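Local coordinates for 3-oxoacyl-[acyl-carrier-protein] reductase (Sinorhizobium meliloti, PDB 3U9L) that probably reduces 3-oxoacyl-[acyl-carrier-protein] substrates with NADPH, as a member of the short-chain dehydrogenase/reductase family, at residues A[113-116]-A[117-121]; A[121-124]-A[125-129]; A[162-165]-A[166-169]. All coordinates share one frame; numbering follows the deposited sequence.

Contact 1 of 3, residues A[113-116]-A[117-121]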
ATOM      1  N   GLU A 113      -9.136  -9.274  -1.828  1.00 20.49           N
ATOM      2  CA  GLU A 113      -9.996  -8.982  -2.954  1.00 21.74           C
ATOM      3  C   GLU A 113      -9.844  -7.535  -3.393  1.00 19.35           C
ATOM      4  O   GLU A 113      -9.840  -7.225  -4.536  1.00 19.75           O
ATOM      5  CB  GLU A 113     -11.452  -9.303  -2.645  1.00 23.33           C
ATOM      6  CG  GLU A 113     -12.362  -8.850  -3.707  1.00 24.93           C
ATOM      7  CD  GLU A 113     -13.838  -9.016  -3.409  1.00 30.35           C
ATOM      8  OE1 GLU A 113     -14.213  -9.269  -2.266  1.00 32.56           O
ATOM      9  OE2 GLU A 113     -14.621  -8.865  -4.341  1.00 33.22           O
ATOM     10  N   LEU A 114      -9.714  -6.676  -2.425  1.00 19.05           N
ATOM     11  CA  LEU A 114      -9.523  -5.270  -2.655  1.00 19.92           C
ATOM     12  C   LEU A 114      -8.193  -5.025  -3.394  1.00 19.41           C
ATOM     13  O   LEU A 114      -8.193  -4.423  -4.402  1.00 19.07           O
ATOM     14  CB  LEU A 114      -9.744  -4.480  -1.389  1.00 21.12           C
ATOM     15  CG  LEU A 114     -11.158  -4.008  -1.055  1.00 23.95           C
ATOM     16  CD1 LEU A 114     -11.541  -2.846  -1.859  1.00 24.22           C
ATOM     17  CD2 LEU A 114     -12.201  -5.046  -1.076  1.00 22.12           C
ATOM     18  N   TYR A 115      -7.112  -5.571  -2.867  1.00 18.73           N
ATOM     19  CA  TYR A 115      -5.848  -5.602  -3.533  1.00 18.66           C
ATOM     20  C   TYR A 115      -5.967  -6.105  -4.988  1.00 19.69           C
ATOM     21  O   TYR A 115      -5.419  -5.526  -5.866  1.00 19.45           O
ATOM     22  CB  TYR A 115      -4.838  -6.434  -2.776  1.00 17.91           C
ATOM     23  CG  TYR A 115      -3.418  -6.050  -3.013  1.00 19.64           C
ATOM     24  CD1 TYR A 115      -2.939  -4.847  -2.581  1.00 18.67           C
ATOM     25  CD2 TYR A 115      -2.542  -6.897  -3.639  1.00 18.86           C
ATOM     26  CE1 TYR A 115      -1.675  -4.499  -2.765  1.00 20.43           C
ATOM     27  CE2 TYR A 115      -1.265  -6.553  -3.829  1.00 18.61           C
ATOM     28  CZ  TYR A 115      -0.832  -5.359  -3.386  1.00 20.32           C
ATOM     29  OH  TYR A 115       0.414  -4.977  -3.569  1.00 20.98           O
ATOM     30  N   ASP A 116      -6.688  -7.190  -5.191  1.00 18.55           N
ATOM     31  CA  ASP A 116      -6.918  -7.722  -6.513  1.00 20.09           C
ATOM     32  C   ASP A 116      -7.502  -6.626  -7.400  1.00 19.79           C
ATOM     33  O   ASP A 116      -6.971  -6.276  -8.394  1.00 19.77           O
ATOM     34  CB  ASP A 116      -7.834  -8.949  -6.492  1.00 21.76           C
ATOM     35  CG  ASP A 116      -7.883  -9.693  -7.840  1.00 24.63           C
ATOM     36  OD1 ASP A 116      -7.006  -9.596  -8.646  1.00 24.97           O
ATOM     37  OD2 ASP A 116      -8.806 -10.423  -8.062  1.00 26.32           O
ATOM     38  N   ILE A 117      -8.599  -6.081  -6.966  1.00 20.37           N
ATOM     39  CA  ILE A 117      -9.289  -5.041  -7.765  1.00 20.41           C
ATOM     40  C   ILE A 117      -8.489  -3.747  -8.006  1.00 20.61           C
ATOM     41  O   ILE A 117      -8.529  -3.146  -9.094  1.00 20.40           O
ATOM     42  CB  ILE A 117     -10.649  -4.634  -7.132  1.00 23.12           C
ATOM     43  CG1 ILE A 117     -11.577  -5.849  -7.010  1.00 24.33           C
ATOM     44  CG2 ILE A 117     -11.341  -3.563  -8.012  1.00 26.31           C
ATOM     45  CD1 ILE A 117     -12.965  -5.544  -6.284  1.00 28.75           C
ATOM     46  N   ASN A 118      -7.792  -3.287  -6.990  1.00 18.90           N
ATOM     47  CA  ASN A 118      -7.188  -1.961  -7.087  1.00 20.36           C
ATOM     48  C   ASN A 118      -5.703  -2.001  -7.494  1.00 20.08           C
ATOM     49  O   ASN A 118      -5.174  -1.016  -8.008  1.00 20.11           O
ATOM     50  CB  ASN A 118      -7.337  -1.234  -5.762  1.00 18.39           C
ATOM     51  CG  ASN A 118      -8.786  -0.732  -5.518  1.00 21.94           C
ATOM     52  OD1 ASN A 118      -9.201   0.260  -6.089  1.00 21.27           O
ATOM     53  ND2 ASN A 118      -9.518  -1.409  -4.624  1.00 20.12           N
ATOM     54  N   VAL A 119      -5.055  -3.146  -7.298  1.00 18.69           N
ATOM     55  CA  VAL A 119      -3.630  -3.273  -7.618  1.00 18.21           C
ATOM     56  C   VAL A 119      -3.277  -4.378  -8.631  1.00 18.75           C
ATOM     57  O   VAL A 119      -2.615  -4.130  -9.644  1.00 18.33           O
ATOM     58  CB  VAL A 119      -2.782  -3.481  -6.298  1.00 18.76           C
ATOM     59  CG1 VAL A 119      -1.305  -3.682  -6.651  1.00 18.97           C
ATOM     60  CG2 VAL A 119      -2.910  -2.253  -5.366  1.00 18.44           C
ATOM     61  N   LEU A 120      -3.689  -5.606  -8.355  1.00 18.80           N
ATOM     62  CA  LEU A 120      -3.357  -6.723  -9.228  1.00 18.57           C
ATOM     63  C   LEU A 120      -3.947  -6.464 -10.607  1.00 19.66           C
ATOM     64  O   LEU A 120      -3.391  -6.852 -11.624  1.00 21.07           O
ATOM     65  CB  LEU A 120      -3.914  -8.024  -8.651  1.00 18.16           C
ATOM     66  CG  LEU A 120      -3.321  -8.503  -7.317  1.00 19.05           C
ATOM     67  CD1 LEU A 120      -3.734  -9.979  -7.086  1.00 18.16           C
ATOM     68  CD2 LEU A 120      -1.816  -8.338  -7.270  1.00 18.45           C
ATOM     69  N   SER A 121      -5.086  -5.778 -10.637  1.00 19.77           N
ATOM     70  CA  SER A 121      -5.657  -5.326 -11.878  1.00 20.65           C
ATOM     71  C   SER A 121      -4.640  -4.592 -12.757  1.00 19.28           C
ATOM     72  O   SER A 121      -4.534  -4.882 -13.951  1.00 18.88           O
ATOM     73  CB  SER A 121      -6.835  -4.387 -11.572  1.00 20.67           C
ATOM     74  OG  SER A 121      -6.403  -3.273 -10.807  1.00 20.30           O
TER
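Glu113 meets Ile117 one turn on in helix 108-136, its O accepting Ile117 N at 3.0 Å. Beyond this ordinary bond the helix widens into a pi-type turn at 117-120, consistent with the distortion that short-chain dehydrogenases/reductases carry at the asparagine of their Asn-Ser-Tyr-Lys tetrad, a place Asn118 probably fills. Leu114 O is gripped twice by this residue: Asn118 N lies 2.9 Å away, and Asn118 ND2 comes in at 3.3 Å from above the carbonyl plane. ND2 also bonds to His97 O, so two backbone oxygens probably limit the rotation of the amide. Tyr115 O records the widening directly, accepting both Val119 N and Leu120 N from opposite faces of its plane. With CG swung anti to the backbone N (chi1 -154°), the Tyr115 ring covers Val119, whose CB makes a CH-pi contact 3.9 Å from the ring centroid and 11° off its normal; Leu120 CD2 approaches obliquely. The ring also stacks on Tyr115 of the second subunit. A serine here would probably leave Val119 without its aromatic cover and open a gap at the dimer interface. Asp116 O takes Ser121 N, five residues on, while its carboxylate, salt-bridged to Arg124, brings OD1 to 3.5 Å from Leu120 CB. Ser121 OG turns back to Ile117 O at 2.7 Å, standing 56° out of that carbonyl plane.

Contact 2 of 3, residues A[121-124]-A[125-129]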
ATOM      1  N   SER A 121      -5.086  -5.778 -10.637  1.00 19.77           N
ATOM      2  CA  SER A 121      -5.657  -5.326 -11.878  1.00 20.65           C
ATOM      3  C   SER A 121      -4.640  -4.592 -12.757  1.00 19.28           C
ATOM      4  O   SER A 121      -4.534  -4.882 -13.951  1.00 18.88           O
ATOM      5  CB  SER A 121      -6.835  -4.387 -11.572  1.00 20.67           C
ATOM      6  OG  SER A 121      -6.403  -3.273 -10.807  1.00 20.30           O
ATOM      7  N   THR A 122      -3.943  -3.606 -12.184  1.00 17.18           N
ATOM      8  CA  THR A 122      -2.956  -2.830 -12.946  1.00 18.02           C
ATOM      9  C   THR A 122      -1.783  -3.704 -13.414  1.00 17.43           C
ATOM     10  O   THR A 122      -1.201  -3.471 -14.450  1.00 17.97           O
ATOM     11  CB  THR A 122      -2.414  -1.641 -12.111  1.00 18.52           C
ATOM     12  OG1 THR A 122      -1.542  -2.129 -11.053  1.00 16.37           O
ATOM     13  CG2 THR A 122      -3.679  -0.821 -11.514  1.00 17.66           C
ATOM     14  N   GLN A 123      -1.410  -4.686 -12.621  1.00 16.97           N
ATOM     15  CA  GLN A 123      -0.317  -5.539 -12.988  1.00 17.58           C
ATOM     16  C   GLN A 123      -0.687  -6.440 -14.195  1.00 18.34           C
ATOM     17  O   GLN A 123       0.136  -6.651 -15.113  1.00 20.27           O
ATOM     18  CB  GLN A 123       0.140  -6.354 -11.768  1.00 17.79           C
ATOM     19  CG  GLN A 123       1.477  -7.168 -11.940  1.00 18.21           C
ATOM     20  CD  GLN A 123       2.703  -6.310 -12.221  1.00 19.87           C
ATOM     21  OE1 GLN A 123       2.673  -5.073 -12.079  1.00 18.86           O
ATOM     22  NE2 GLN A 123       3.801  -6.972 -12.667  1.00 18.87           N
ATOM     23  N   ARG A 124      -1.888  -6.993 -14.194  1.00 18.76           N
ATOM     24  CA  ARG A 124      -2.369  -7.746 -15.356  1.00 19.43           C
ATOM     25  C   ARG A 124      -2.336  -6.880 -16.596  1.00 19.03           C
ATOM     26  O   ARG A 124      -1.845  -7.281 -17.633  1.00 18.81           O
ATOM     27  CB  ARG A 124      -3.815  -8.262 -15.120  1.00 20.66           C
ATOM     28  CG  ARG A 124      -3.850  -9.384 -14.134  1.00 21.84           C
ATOM     29  CD  ARG A 124      -5.243  -9.974 -13.945  1.00 23.85           C
ATOM     30  NE  ARG A 124      -5.166 -10.797 -12.762  1.00 23.63           N
ATOM     31  CZ  ARG A 124      -5.625 -10.445 -11.562  1.00 23.55           C
ATOM     32  NH1 ARG A 124      -6.302  -9.313 -11.392  1.00 22.01           N
ATOM     33  NH2 ARG A 124      -5.427 -11.252 -10.550  1.00 23.42           N
ATOM     34  N   VAL A 125      -2.884  -5.690 -16.489  1.00 18.54           N
ATOM     35  CA  VAL A 125      -2.917  -4.779 -17.613  1.00 19.27           C
ATOM     36  C   VAL A 125      -1.505  -4.369 -18.041  1.00 19.37           C
ATOM     37  O   VAL A 125      -1.167  -4.379 -19.249  1.00 18.96           O
ATOM     38  CB  VAL A 125      -3.812  -3.528 -17.322  1.00 18.74           C
ATOM     39  CG1 VAL A 125      -3.705  -2.494 -18.510  1.00 18.45           C
ATOM     40  CG2 VAL A 125      -5.246  -3.973 -17.145  1.00 19.03           C
ATOM     41  N   ASN A 126      -0.659  -4.007 -17.076  1.00 17.23           N
ATOM     42  CA  ASN A 126       0.704  -3.644 -17.436  1.00 18.14           C
ATOM     43  C   ASN A 126       1.494  -4.785 -18.118  1.00 19.00           C
ATOM     44  O   ASN A 126       2.209  -4.574 -19.104  1.00 18.46           O
ATOM     45  CB  ASN A 126       1.466  -3.138 -16.195  1.00 16.90           C
ATOM     46  CG  ASN A 126       1.140  -1.705 -15.893  1.00 16.76           C
ATOM     47  OD1 ASN A 126       0.862  -0.945 -16.787  1.00 17.10           O
ATOM     48  ND2 ASN A 126       1.147  -1.333 -14.630  1.00 16.45           N
ATOM     49  N   ARG A 127       1.381  -5.989 -17.560  1.00 18.79           N
ATOM     50  CA  ARG A 127       2.109  -7.100 -18.117  1.00 18.36           C
ATOM     51  C   ARG A 127       1.667  -7.385 -19.568  1.00 21.73           C
ATOM     52  O   ARG A 127       2.481  -7.832 -20.407  1.00 20.42           O
ATOM     53  CB  ARG A 127       1.990  -8.333 -17.229  1.00 19.24           C
ATOM     54  CG  ARG A 127       3.027  -8.283 -16.066  1.00 19.47           C
ATOM     55  CD  ARG A 127       2.844  -9.479 -15.067  1.00 22.18           C
ATOM     56  NE  ARG A 127       2.893 -10.798 -15.723  1.00 22.71           N
ATOM     57  CZ  ARG A 127       4.003 -11.407 -16.129  1.00 23.70           C
ATOM     58  NH1 ARG A 127       3.909 -12.591 -16.734  1.00 24.75           N
ATOM     59  NH2 ARG A 127       5.204 -10.850 -15.945  1.00 22.25           N
ATOM     60  N   ALA A 128       0.401  -7.100 -19.873  1.00 18.59           N
ATOM     61  CA  ALA A 128      -0.120  -7.244 -21.250  1.00 21.71           C
ATOM     62  C   ALA A 128       0.305  -6.113 -22.189  1.00 20.29           C
ATOM     63  O   ALA A 128       0.700  -6.349 -23.340  1.00 21.47           O
ATOM     64  CB  ALA A 128      -1.704  -7.365 -21.217  1.00 20.53           C
ATOM     65  N   ALA A 129       0.200  -4.882 -21.729  1.00 19.07           N
ATOM     66  CA  ALA A 129       0.406  -3.703 -22.540  1.00 19.06           C
ATOM     67  C   ALA A 129       1.823  -3.230 -22.667  1.00 20.29           C
ATOM     68  O   ALA A 129       2.221  -2.781 -23.678  1.00 20.57           O
ATOM     69  CB  ALA A 129      -0.463  -2.557 -22.083  1.00 20.08           C
TER
HETATM   70  O   HOH W   1       0.999  -2.654 -12.064  1.00 17.82           O
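Thr122 and Asn126 form the tight side of this contact. Asn126 N donates to Thr122 O at 2.7 Å, and Asn126 CB presses on the same oxygen at 3.2 Å. With CG anti to the carbonyl carbon (chi1 -81°), the Asn126 amide lies back along the preceding turn; ND2 passes close to Thr122 O at too poor an angle for a hydrogen bond and donates instead to a water at 2.9 Å. That water in turn donates to Thr122 OG1 at 2.8 Å and to Gln123 OE1, so one molecule ties three polar side chains together. Each has a protein partner besides: Thr122 OG1 bonds to Val119 O, Gln123 OE1 to Tyr174 OH and Asn126 OD1 to His93 NE2. Val125 completes the close-packed face, CG2 resting 3.4 Å from Ser121 O while the side chain touches Leu91 and His93. This is the sheet-facing side of helix 108-136, the crossover helix that joins parallel strands 90-93 and 139-144 of the Rossmann-type fold.

Looser and partly exposed are Arg124 and Ala128, linked by the longest of the four backbone bonds across the segments, Ala128 N to Arg124 O at 3.2 Å; Ala128 still touches helix 71-85, and the extended Arg124 chain carries NH1 to Val68 O as well as to Asp116. A third face is closed by the second subunit. There the side chains of Gln123 and Arg127 meet by van der Waals contact alone, Gln123 NE2 lying 3.6 Å from Arg127 CD, although Arg127 N bonds to Gln123 O. Gln123 NE2 bonds to Phe106 O of the second subunit, and Arg127 NH2 to Glu104 O and, as a salt bridge, to Asp208 OD2 of that subunit.

Contact 3 of 3, residues A[162-165]-A[166-169]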
ATOM      1  N   ALA A 162      -5.432   1.026   2.015  1.00 17.09           N
ATOM      2  CA  ALA A 162      -4.252   0.170   1.873  1.00 16.07           C
ATOM      3  C   ALA A 162      -3.958  -0.121   0.392  1.00 16.10           C
ATOM      4  O   ALA A 162      -2.818  -0.006  -0.090  1.00 16.27           O
ATOM      5  CB  ALA A 162      -4.497  -1.150   2.594  1.00 16.00           C
ATOM      6  N   ALA A 163      -4.963  -0.596  -0.324  1.00 16.31           N
ATOM      7  CA  ALA A 163      -4.767  -0.953  -1.717  1.00 15.94           C
ATOM      8  C   ALA A 163      -4.347   0.265  -2.524  1.00 17.72           C
ATOM      9  O   ALA A 163      -3.482   0.166  -3.375  1.00 17.99           O
ATOM     10  CB  ALA A 163      -5.984  -1.593  -2.293  1.00 16.81           C
ATOM     11  N   LYS A 164      -4.946   1.427  -2.283  1.00 17.74           N
ATOM     12  CA  LYS A 164      -4.578   2.620  -3.053  1.00 18.22           C
ATOM     13  C   LYS A 164      -3.158   3.074  -2.718  1.00 18.61           C
ATOM     14  O   LYS A 164      -2.482   3.608  -3.587  1.00 18.55           O
ATOM     15  CB  LYS A 164      -5.511   3.808  -2.761  1.00 18.94           C
ATOM     16  CG  LYS A 164      -6.958   3.579  -3.166  1.00 20.68           C
ATOM     17  CD  LYS A 164      -7.069   3.169  -4.620  1.00 23.01           C
ATOM     18  CE  LYS A 164      -6.627   4.273  -5.535  1.00 24.42           C
ATOM     19  NZ  LYS A 164      -6.913   3.990  -7.025  1.00 27.98           N
ATOM     20  N   ALA A 165      -2.762   2.952  -1.450  1.00 15.90           N
ATOM     21  CA  ALA A 165      -1.428   3.306  -1.026  1.00 18.46           C
ATOM     22  C   ALA A 165      -0.380   2.423  -1.736  1.00 16.96           C
ATOM     23  O   ALA A 165       0.696   2.897  -2.152  1.00 17.27           O
ATOM     24  CB  ALA A 165      -1.303   3.126   0.495  1.00 16.68           C
ATOM     25  N   ALA A 166      -0.697   1.143  -1.870  1.00 16.35           N
ATOM     26  CA  ALA A 166       0.201   0.198  -2.569  1.00 17.41           C
ATOM     27  C   ALA A 166       0.211   0.600  -4.023  1.00 17.32           C
ATOM     28  O   ALA A 166       1.273   0.602  -4.645  1.00 17.92           O
ATOM     29  CB  ALA A 166      -0.287  -1.233  -2.422  1.00 16.41           C
HETATM   30  N   MSE A 167      -0.957   0.947  -4.582  1.00 16.09           N
HETATM   31  CA  MSE A 167      -0.997   1.282  -6.011  1.00 18.66           C
HETATM   32  C   MSE A 167      -0.135   2.511  -6.366  1.00 17.64           C
HETATM   33  O   MSE A 167       0.554   2.551  -7.394  1.00 15.47           O
HETATM   34  CB  MSE A 167      -2.436   1.520  -6.526  1.00 17.43           C
HETATM   35  CG  MSE A 167      -2.494   1.586  -8.073  1.00 18.63           C
HETATM   36 SE   MSE A 167      -3.696   3.105  -8.658  1.00 35.44          SE
HETATM   37  CE  MSE A 167      -2.383   4.565  -8.359  1.00 20.53           C
ATOM     38  N   ASP A 168      -0.198   3.527  -5.512  1.00 16.99           N
ATOM     39  CA  ASP A 168       0.658   4.670  -5.746  1.00 17.81           C
ATOM     40  C   ASP A 168       2.167   4.310  -5.662  1.00 16.89           C
ATOM     41  O   ASP A 168       2.938   4.809  -6.453  1.00 16.62           O
ATOM     42  CB  ASP A 168       0.314   5.803  -4.786  1.00 18.02           C
ATOM     43  CG  ASP A 168       0.864   7.134  -5.248  1.00 18.62           C
ATOM     44  OD1 ASP A 168       2.032   7.372  -4.954  1.00 18.76           O
ATOM     45  OD2 ASP A 168       0.134   7.946  -5.875  1.00 17.06           O
ATOM     46  N   ALA A 169       2.565   3.483  -4.679  1.00 16.15           N
ATOM     47  CA  ALA A 169       3.945   3.041  -4.501  1.00 18.43           C
ATOM     48  C   ALA A 169       4.422   2.321  -5.763  1.00 16.73           C
ATOM     49  O   ALA A 169       5.533   2.507  -6.204  1.00 16.61           O
ATOM     50  CB  ALA A 169       4.071   2.127  -3.278  1.00 17.69           C
TER
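Lys164 and Met167, the latter modelled as selenomethionine, lie side by side and point the same way, with Lys164 NZ 3.7 Å from Met167 SE. Different torsions produce this meeting. The lysine keeps CG beside its backbone N (chi1 -64°) and bends again at chi2 and chi3, so that the curled chain carries NZ toward the next turn and on to Ile144 O, its hydrogen-bond acceptor. In Met167 CG instead stands anti to N (chi1 -168°), and further bends place the selenium beside NZ of Lys164; Met167 CB rests 3.6 Å from Ala163 O. Asp168 also leads its carboxylate away from the preceding turn, to Ser145 OG and Arg262 NH1. The alanines add little within the helix beyond backbone bonds, such as Ala166 N to Ala162 O at 3.0 Å and Ala169 N to Ala165 O at 3.2 Å. Their short side chains let the second subunit come close, Ala165 packing on Ala165 of that chain and Ala169 on the same residue. A lysine on the crossover helix between strands 139-144 and 183-190, one turn past a tyrosine, matches the Tyr-x-x-x-Lys signature of short-chain dehydrogenases/reductases.

Contacts 1 and 2 follow one another on helix 108-136, share Ser121 and are joined by the Asp116–Arg124 salt bridge, 2.8 Å from OD1 to NH1; contact 3 belongs to helix 158-179. All three are mostly buried and touch the second subunit, but the centres of contacts 1 and 3 lie about 11 and 10 Å from the chain centre, that of contact 2 about 13 Å; Glu113 is the exposed residue of contact 1. Contact 1 combines aromatic packing with a distorted backbone, contact 2 relies on amides, a water and arginines, and contact 3 is largely alanine. Contacts 1 and 3 pack directly, Val119 CG2 lying 3.2 Å from Ala163 O, and bring together the probable tetrad asparagine and lysine.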